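Local coordinates for protein titin (Homo sapiens, PDB 5JDD) that probably serves as part of the elastic I-band spring of muscle sarcomeres, here as three immunoglobulin-like domains in tandem, at residues P103-F117 with Q141-S153. Residues are numbered along the deposited sequence; the frame is centred on the assembly and turned at random. Where two conformers were deposited one is given.
Sequences PETKTASFECEVSHF and QGKLHQLIIMNTS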
ATOM      1  N   PRO A 103      -3.203  14.873  -9.828  1.00 10.25           N
ATOM      2  CA  PRO A 103      -2.608  16.208  -9.960  1.00 10.46           C
ATOM      3  C   PRO A 103      -1.626  16.494  -8.835  1.00  9.78           C
ATOM      4  O   PRO A 103      -1.879  16.090  -7.682  1.00  9.61           O
ATOM      5  CB  PRO A 103      -3.813  17.148  -9.840  1.00 10.06           C
ATOM      6  CG  PRO A 103      -4.977  16.308 -10.271  1.00 10.51           C
ATOM      7  CD  PRO A 103      -4.674  14.913  -9.784  1.00 10.86           C
ATOM      8  N   GLU A 104      -0.546  17.198  -9.158  1.00 10.32           N
ATOM      9  CA  GLU A 104       0.410  17.598  -8.134  1.00 11.12           C
ATOM     10  C   GLU A 104      -0.297  18.332  -7.001  1.00  8.58           C
ATOM     11  O   GLU A 104      -1.290  19.041  -7.220  1.00 10.82           O
ATOM     12  CB  GLU A 104       1.550  18.436  -8.720  1.00 13.44           C
ATOM     13  CG  GLU A 104       1.077  19.664  -9.445  1.00 12.98           C
ATOM     14  CD  GLU A 104       2.208  20.479 -10.073  1.00 18.35           C
ATOM     15  OE1 GLU A 104       1.907  21.292 -10.964  1.00 13.48           O
ATOM     16  OE2 GLU A 104       3.388  20.335  -9.670  1.00 21.56           O
ATOM     17  N   THR A 105       0.241  18.127  -5.793  1.00 10.34           N
ATOM     18  CA  THR A 105      -0.289  18.601  -4.500  1.00 10.40           C
ATOM     19  C   THR A 105      -1.425  17.753  -3.917  1.00 11.05           C
ATOM     20  O   THR A 105      -1.735  17.859  -2.724  1.00 13.86           O
ATOM     21  CB  THR A 105      -0.691  20.112  -4.457  1.00 13.65           C
ATOM     22  OG1 THR A 105      -1.980  20.297  -5.061  1.00 11.50           O
ATOM     23  CG2 THR A 105       0.366  21.000  -5.132  1.00 11.24           C
ATOM     24  N   LYS A 106      -2.041  16.906  -4.734  1.00  9.25           N
ATOM     25  CA  LYS A 106      -3.133  16.080  -4.227  1.00  9.78           C
ATOM     26  C   LYS A 106      -2.633  14.724  -3.727  1.00 11.21           C
ATOM     27  O   LYS A 106      -1.474  14.370  -3.916  1.00 10.62           O
ATOM     28  CB  LYS A 106      -4.240  15.925  -5.280  1.00 10.23           C
ATOM     29  CG  LYS A 106      -4.885  17.267  -5.650  1.00  8.20           C
ATOM     30  CD  LYS A 106      -6.075  17.081  -6.583  1.00 12.57           C
ATOM     31  CE  LYS A 106      -7.257  16.449  -5.859  1.00 13.94           C
ATOM     32  NZ  LYS A 106      -8.451  16.344  -6.770  1.00 18.24           N
ATOM     33  N   THR A 107      -3.517  13.978  -3.080  1.00 11.68           N
ATOM     34  CA  THR A 107      -3.157  12.712  -2.463  1.00 10.43           C
ATOM     35  C   THR A 107      -3.367  11.560  -3.438  1.00 11.54           C
ATOM     36  O   THR A 107      -4.378  11.517  -4.148  1.00 14.06           O
ATOM     37  CB  THR A 107      -4.026  12.478  -1.220  1.00 11.38           C
ATOM     38  OG1 THR A 107      -3.800  13.542  -0.281  1.00 15.42           O
ATOM     39  CG2 THR A 107      -3.705  11.145  -0.568  1.00 14.67           C
ATOM     40  N   ALA A 108      -2.406  10.637  -3.479  1.00 10.61           N
ATOM     41  CA  ALA A 108      -2.518   9.435  -4.298  1.00 10.92           C
ATOM     42  C   ALA A 108      -2.667   8.239  -3.380  1.00 11.92           C
ATOM     43  O   ALA A 108      -2.123   8.213  -2.282  1.00 13.61           O
ATOM     44  CB  ALA A 108      -1.284   9.256  -5.167  1.00 13.25           C
ATOM     45  N   SER A 109      -3.393   7.230  -3.828  1.00  9.62           N
ATOM     46  CA  SER A 109      -3.481   6.019  -3.038  0.50 10.12           C
ATOM     47  C   SER A 109      -3.451   4.756  -3.884  1.00  9.33           C
ATOM     48  O   SER A 109      -3.952   4.701  -5.010  1.00 13.35           O
ATOM     49  CB  SER A 109      -4.701   6.045  -2.122  0.50 14.66           C
ATOM     50  OG  SER A 109      -5.900   6.069  -2.859  0.50 21.12           O
ATOM     51  N   PHE A 110      -2.791   3.748  -3.326  1.00  8.03           N
ATOM     52  CA  PHE A 110      -2.750   2.418  -3.920  1.00  8.80           C
ATOM     53  C   PHE A 110      -3.315   1.432  -2.929  1.00  9.47           C
ATOM     54  O   PHE A 110      -3.106   1.572  -1.723  1.00 11.57           O
ATOM     55  CB  PHE A 110      -1.307   1.997  -4.232  1.00 10.08           C
ATOM     56  CG  PHE A 110      -0.693   2.756  -5.362  1.00  9.03           C
ATOM     57  CD1 PHE A 110      -0.996   2.428  -6.678  1.00  9.09           C
ATOM     58  CD2 PHE A 110       0.180   3.802  -5.116  1.00 11.86           C
ATOM     59  CE1 PHE A 110      -0.443   3.139  -7.737  1.00 11.93           C
ATOM     60  CE2 PHE A 110       0.742   4.523  -6.166  1.00 12.67           C
ATOM     61  CZ  PHE A 110       0.433   4.193  -7.480  1.00 13.39           C
ATOM     62  N   GLU A 111      -4.020   0.421  -3.424  1.00  9.60           N
ATOM     63  CA  GLU A 111      -4.512  -0.636  -2.556  1.00 10.08           C
ATOM     64  C   GLU A 111      -4.422  -1.972  -3.248  1.00  9.56           C
ATOM     65  O   GLU A 111      -4.693  -2.087  -4.441  1.00 12.97           O
ATOM     66  CB  GLU A 111      -5.980  -0.427  -2.190  1.00 14.56           C
ATOM     67  CG  GLU A 111      -6.351   0.893  -1.581  1.00 30.02           C
ATOM     68  CD  GLU A 111      -7.846   1.104  -1.633  1.00 43.48           C
ATOM     69  OE1 GLU A 111      -8.586   0.126  -1.386  1.00 41.03           O
ATOM     70  OE2 GLU A 111      -8.276   2.235  -1.947  1.00 57.08           O
ATOM     71  N   CYS A 112      -4.103  -2.994  -2.470  1.00  7.81           N
ATOM     72  CA  CYS A 112      -4.259  -4.358  -2.946  1.00  8.92           C
ATOM     73  C   CYS A 112      -4.899  -5.205  -1.861  1.00  8.05           C
ATOM     74  O   CYS A 112      -5.026  -4.768  -0.710  1.00 10.05           O
ATOM     75  CB  CYS A 112      -2.913  -4.959  -3.370  1.00 10.90           C
ATOM     76  SG  CYS A 112      -1.715  -5.225  -2.020  1.00 12.08           S
ATOM     77  N   GLU A 113      -5.294  -6.420  -2.217  1.00  7.02           N
ATOM     78  CA  GLU A 113      -5.818  -7.365  -1.239  1.00  9.11           C
ATOM     79  C   GLU A 113      -4.981  -8.623  -1.328  1.00  8.37           C
ATOM     80  O   GLU A 113      -4.533  -8.997  -2.417  1.00  9.25           O
ATOM     81  CB  GLU A 113      -7.312  -7.649  -1.462  1.00  9.08           C
ATOM     82  CG  GLU A 113      -8.175  -6.403  -1.218  1.00 13.63           C
ATOM     83  CD  GLU A 113      -9.659  -6.556  -1.542  1.00 20.09           C
ATOM     84  OE1 GLU A 113     -10.176  -7.693  -1.637  1.00 18.74           O
ATOM     85  OE2 GLU A 113     -10.320  -5.502  -1.688  1.00 24.17           O
ATOM     86  N   VAL A 114      -4.733  -9.227  -0.173  1.00  8.31           N
ATOM     87  CA  VAL A 114      -3.906 -10.411  -0.074  1.00  7.46           C
ATOM     88  C   VAL A 114      -4.709 -11.593   0.477  1.00  8.52           C
ATOM     89  O   VAL A 114      -5.826 -11.433   0.970  1.00  9.90           O
ATOM     90  CB  VAL A 114      -2.627 -10.145   0.772  1.00  9.23           C
ATOM     91  CG1 VAL A 114      -1.818  -8.992   0.165  1.00  9.48           C
ATOM     92  CG2 VAL A 114      -2.991  -9.843   2.219  1.00 10.54           C
ATOM     93  N   SER A 115      -4.115 -12.777   0.398  1.00  8.28           N
ATOM     94  CA  SER A 115      -4.812 -14.032   0.660  1.00  7.35           C
ATOM     95  C   SER A 115      -5.048 -14.339   2.138  1.00  8.99           C
ATOM     96  O   SER A 115      -5.927 -15.136   2.482  1.00 10.08           O
ATOM     97  CB  SER A 115      -4.020 -15.173   0.031  1.00  9.77           C
ATOM     98  OG  SER A 115      -2.687 -15.171   0.513  1.00  9.39           O
ATOM     99  N   HIS A 116      -4.244 -13.734   3.009  1.00  8.82           N
ATOM    100  CA  HIS A 116      -4.259 -14.075   4.429  1.00  8.66           C
ATOM    101  C   HIS A 116      -4.156 -12.854   5.327  1.00  9.20           C
ATOM    102  O   HIS A 116      -3.612 -11.819   4.936  1.00  9.60           O
ATOM    103  CB  HIS A 116      -3.099 -15.027   4.747  1.00 11.12           C
ATOM    104  CG  HIS A 116      -3.241 -16.367   4.109  1.00 11.43           C
ATOM    105  ND1 HIS A 116      -2.854 -16.620   2.809  1.00 10.53           N
ATOM    106  CD2 HIS A 116      -3.748 -17.528   4.585  1.00 11.36           C
ATOM    107  CE1 HIS A 116      -3.117 -17.883   2.515  1.00 11.07           C
ATOM    108  NE2 HIS A 116      -3.661 -18.454   3.576  1.00 12.68           N
ATOM    109  N   PHE A 117      -4.696 -12.973   6.533  1.00 10.17           N
ATOM    110  CA  PHE A 117      -4.496 -11.954   7.550  1.00  8.13           C
ATOM    111  C   PHE A 117      -3.062 -11.971   8.058  1.00 10.02           C
ATOM    112  O   PHE A 117      -2.352 -12.977   7.946  1.00 12.31           O
ATOM    113  CB  PHE A 117      -5.463 -12.179   8.720  1.00 10.94           C
ATOM    114  CG  PHE A 117      -6.897 -11.940   8.359  1.00  9.71           C
ATOM    115  CD1 PHE A 117      -7.446 -10.667   8.450  1.00 10.05           C
ATOM    116  CD2 PHE A 117      -7.693 -12.985   7.899  1.00 11.50           C
ATOM    117  CE1 PHE A 117      -8.773 -10.439   8.092  1.00 11.75           C
ATOM    118  CE2 PHE A 117      -9.022 -12.764   7.537  1.00 10.79           C
ATOM    119  CZ  PHE A 117      -9.562 -11.490   7.640  1.00 11.49           C
ATOM    120  N   GLN A 141      -5.747  -3.147   6.681  1.00 11.70           N
ATOM    121  CA  GLN A 141      -7.102  -3.361   7.165  1.00 12.27           C
ATOM    122  C   GLN A 141      -7.493  -4.798   6.861  1.00 10.15           C
ATOM    123  O   GLN A 141      -8.124  -5.085   5.834  1.00 12.42           O
ATOM    124  CB  GLN A 141      -8.073  -2.356   6.536  1.00 15.45           C
ATOM    125  CG  GLN A 141      -7.764  -0.910   6.951  1.00 18.72           C
ATOM    126  CD  GLN A 141      -8.760   0.105   6.424  1.00 34.57           C
ATOM    127  OE1 GLN A 141      -9.869  -0.240   6.021  1.00 42.09           O
ATOM    128  NE2 GLN A 141      -8.366   1.372   6.439  1.00 30.71           N
ATOM    129  N   GLY A 142      -7.109  -5.706   7.753  1.00 10.34           N
ATOM    130  CA  GLY A 142      -7.352  -7.125   7.520  1.00  9.55           C
ATOM    131  C   GLY A 142      -6.505  -7.680   6.387  1.00 10.54           C
ATOM    132  O   GLY A 142      -5.290  -7.807   6.521  1.00 11.06           O
ATOM    133  N   LYS A 143      -7.155  -8.021   5.278  1.00  9.97           N
ATOM    134  CA  LYS A 143      -6.456  -8.494   4.088  1.00  8.15           C
ATOM    135  C   LYS A 143      -6.211  -7.370   3.085  1.00 10.61           C
ATOM    136  O   LYS A 143      -5.636  -7.613   2.027  1.00 10.41           O
ATOM    137  CB  LYS A 143      -7.232  -9.633   3.423  1.00 10.07           C
ATOM    138  CG  LYS A 143      -7.383 -10.861   4.285  1.00 11.87           C
ATOM    139  CD  LYS A 143      -8.738 -11.491   3.975  1.00 28.10           C
ATOM    140  CE  LYS A 143      -8.624 -12.911   3.531  1.00 33.21           C
ATOM    141  NZ  LYS A 143      -9.983 -13.441   3.184  1.00 18.19           N
ATOM    142  N   LEU A 144      -6.655  -6.160   3.414  1.00 10.35           N
ATOM    143  CA  LEU A 144      -6.471  -4.994   2.548  1.00  9.22           C
ATOM    144  C   LEU A 144      -5.214  -4.227   2.943  1.00 10.41           C
ATOM    145  O   LEU A 144      -5.002  -3.913   4.112  1.00 11.77           O
ATOM    146  CB  LEU A 144      -7.690  -4.064   2.625  1.00 10.26           C
ATOM    147  CG  LEU A 144      -7.648  -2.748   1.838  1.00 17.29           C
ATOM    148  CD1 LEU A 144      -7.826  -2.992   0.360  1.00 19.00           C
ATOM    149  CD2 LEU A 144      -8.714  -1.774   2.335  1.00 24.24           C
ATOM    150  N   HIS A 145      -4.385  -3.911   1.959  1.00  8.19           N
ATOM    151  CA  HIS A 145      -3.171  -3.144   2.195  1.00  6.94           C
ATOM    152  C   HIS A 145      -3.193  -1.881   1.370  1.00  8.89           C
ATOM    153  O   HIS A 145      -3.474  -1.920   0.175  1.00 10.54           O
ATOM    154  CB  HIS A 145      -1.942  -3.983   1.852  1.00  8.54           C
ATOM    155  CG  HIS A 145      -1.664  -5.046   2.862  1.00  7.20           C
ATOM    156  ND1 HIS A 145      -0.766  -4.874   3.893  1.00 10.84           N
ATOM    157  CD2 HIS A 145      -2.214  -6.275   3.039  1.00  8.56           C
ATOM    158  CE1 HIS A 145      -0.755  -5.961   4.646  1.00  9.64           C
ATOM    159  NE2 HIS A 145      -1.621  -6.825   4.144  1.00 10.91           N
ATOM    160  N   GLN A 146      -2.888  -0.757   2.013  1.00  9.14           N
ATOM    161  CA  GLN A 146      -2.969   0.536   1.350  0.50  7.60           C
ATOM    162  C   GLN A 146      -1.710   1.378   1.556  1.00  8.03           C
ATOM    163  O   GLN A 146      -1.105   1.373   2.635  1.00 10.08           O
ATOM    164  CB  GLN A 146      -4.204   1.296   1.851  0.50 11.17           C
ATOM    165  CG  GLN A 146      -4.450   2.625   1.165  0.50 12.72           C
ATOM    166  CD  GLN A 146      -5.662   3.345   1.723  0.50 15.42           C
ATOM    167  OE1 GLN A 146      -6.012   3.183   2.893  0.50 21.10           O
ATOM    168  NE2 GLN A 146      -6.309   4.144   0.887  0.50 18.00           N
ATOM    169  N   LEU A 147      -1.337   2.103   0.503  1.00  6.98           N
ATOM    170  CA  LEU A 147      -0.266   3.096   0.545  1.00  9.27           C
ATOM    171  C   LEU A 147      -0.878   4.423   0.144  1.00  8.69           C
ATOM    172  O   LEU A 147      -1.438   4.557  -0.947  1.00 10.01           O
ATOM    173  CB  LEU A 147       0.861   2.738  -0.425  1.00  8.87           C
ATOM    174  CG  LEU A 147       1.980   3.785  -0.562  1.00  8.30           C
ATOM    175  CD1 LEU A 147       2.757   3.896   0.739  1.00 12.67           C
ATOM    176  CD2 LEU A 147       2.930   3.427  -1.693  1.00 11.00           C
ATOM    177  N   ILE A 148      -0.802   5.401   1.041  1.00  8.93           N
ATOM    178  CA  ILE A 148      -1.306   6.738   0.758  1.00  9.38           C
ATOM    179  C   ILE A 148      -0.126   7.699   0.644  1.00  9.57           C
ATOM    180  O   ILE A 148       0.728   7.757   1.538  1.00 12.68           O
ATOM    181  CB  ILE A 148      -2.273   7.196   1.844  1.00 11.05           C
ATOM    182  CG1 ILE A 148      -3.471   6.244   1.891  1.00 15.72           C
ATOM    183  CG2 ILE A 148      -2.739   8.618   1.589  1.00 13.94           C
ATOM    184  CD1 ILE A 148      -4.167   6.212   3.223  1.00 28.29           C
ATOM    185  N   ILE A 149      -0.060   8.405  -0.481  1.00  8.61           N
ATOM    186  CA  ILE A 149       1.041   9.327  -0.754  1.00  9.45           C
ATOM    187  C   ILE A 149       0.519  10.750  -0.715  1.00  8.53           C
ATOM    188  O   ILE A 149      -0.276  11.156  -1.563  1.00 10.59           O
ATOM    189  CB  ILE A 149       1.689   9.041  -2.122  1.00  9.35           C
ATOM    190  CG1 ILE A 149       2.114   7.575  -2.213  1.00 13.58           C
ATOM    191  CG2 ILE A 149       2.905   9.930  -2.342  1.00 13.05           C
ATOM    192  CD1 ILE A 149       2.627   7.185  -3.582  1.00 16.11           C
ATOM    193  N   MET A 150       0.976  11.509   0.275  1.00  9.38           N
ATOM    194  CA  MET A 150       0.489  12.870   0.478  1.00 10.94           C
ATOM    195  C   MET A 150       1.250  13.893  -0.348  1.00 12.02           C
ATOM    196  O   MET A 150       2.418  13.696  -0.671  1.00 12.26           O
ATOM    197  CB  MET A 150       0.627  13.264   1.955  1.00 15.48           C
ATOM    198  CG  MET A 150       0.027  12.295   2.954  1.00 20.91           C
ATOM    199  SD  MET A 150      -1.740  12.086   2.726  1.00 28.91           S
ATOM    200  CE  MET A 150      -2.307  13.773   2.937  1.00 32.20           C
ATOM    201  N   ASN A 151       0.567  14.984  -0.679  1.00 10.01           N
ATOM    202  CA  ASN A 151       1.200  16.154  -1.292  0.53 12.12           C
ATOM    203  C   ASN A 151       2.101  15.779  -2.463  1.00 11.58           C
ATOM    204  O   ASN A 151       3.301  16.064  -2.461  1.00 14.71           O
ATOM    205  CB  ASN A 151       1.989  16.945  -0.242  0.53 15.10           C
ATOM    206  CG  ASN A 151       2.476  18.285  -0.767  0.53 16.75           C
ATOM    207  OD1 ASN A 151       1.905  18.845  -1.708  0.53 13.86           O
ATOM    208  ND2 ASN A 151       3.544  18.800  -0.168  0.53 20.71           N
ATOM    209  N   THR A 152       1.518  15.133  -3.465  1.00 10.15           N
ATOM    210  CA  THR A 152       2.316  14.596  -4.563  1.00 11.75           C
ATOM    211  C   THR A 152       3.063  15.666  -5.346  1.00 10.86           C
ATOM    212  O   THR A 152       2.607  16.809  -5.499  1.00 13.19           O
ATOM    213  CB  THR A 152       1.490  13.760  -5.550  1.00 11.36           C
ATOM    214  OG1 THR A 152       0.403  14.547  -6.056  1.00 11.84           O
ATOM    215  CG2 THR A 152       0.959  12.490  -4.869  1.00 13.14           C
ATOM    216  N   SER A 153       4.228  15.270  -5.842  1.00 13.65           N
ATOM    217  CA  SER A 153       5.003  16.102  -6.752  1.00 13.39           C
ATOM    218  C   SER A 153       5.561  15.212  -7.849  1.00 14.77           C
ATOM    219  O   SER A 153       5.420  13.983  -7.790  1.00 12.60           O
ATOM    220  CB  SER A 153       6.130  16.799  -5.991  1.00 17.17           C
ATOM    221  OG  SER A 153       7.088  15.852  -5.552  1.00 18.32           O
TER
HETATM  222  O   HOH W   1      -2.087  15.773  -0.289  1.00 23.88           O
HETATM  223  O   HOH W   2      -0.746  19.491  -0.735  1.00 30.03           O
HETATM  224  O   HOH W   3      -2.857  -9.161   5.628  1.00  9.45           O
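Lys-106 O is gripped twice by Thr-152. Thr-152 OG1 donates to Lys-106 O at 2.9 Å and Thr-152 N to the same Lys-106 O at 3.1 Å, from opposite faces of the carbonyl plane. With chi1 at 56°, Thr-152 OG1 stands between its own N and carbonyl carbon, close enough to N for both to reach one oxygen. Thr-105 N returns a nearly straight bond to Thr-152 O. This pairing continues into two antiparallel central strands, 108-114 and 144-149, the B and E strands of an I-set immunoglobulin sandwich. Strands 93-95 and 136-141 complete their four-stranded sheet. Paired backbone bonds link Ala-108 with Ile-149, Phe-110 with Leu-147 and Cys-112 with His-145. The side chains of these six residues face the core and the second sheet. There the Phe-110 ring meets that of Tyr-160 and the His-145 ring that of Phe-162. Ile-149 CD1 lies at the edge of the Phe-110 ring. Val-114 CG2 lies at the edge of the His-145 ring, 3.7 Å from His-145 CD2. On the outer face, Glu-111 and Gln-146 run side by side, with their CG atoms 3.8 Å apart. Leu-144 CD1 lies against Glu-113 CG, while the Glu-113 carboxylate pairs with Lys-95. Water 3 joins His-116 O, Gly-142 O and His-145 NE2. Nearby, Lys-143 CG lies over the face of the Phe-117 ring in a CH-pi contact, 3.9 Å from the ring centroid and 4° off the normal.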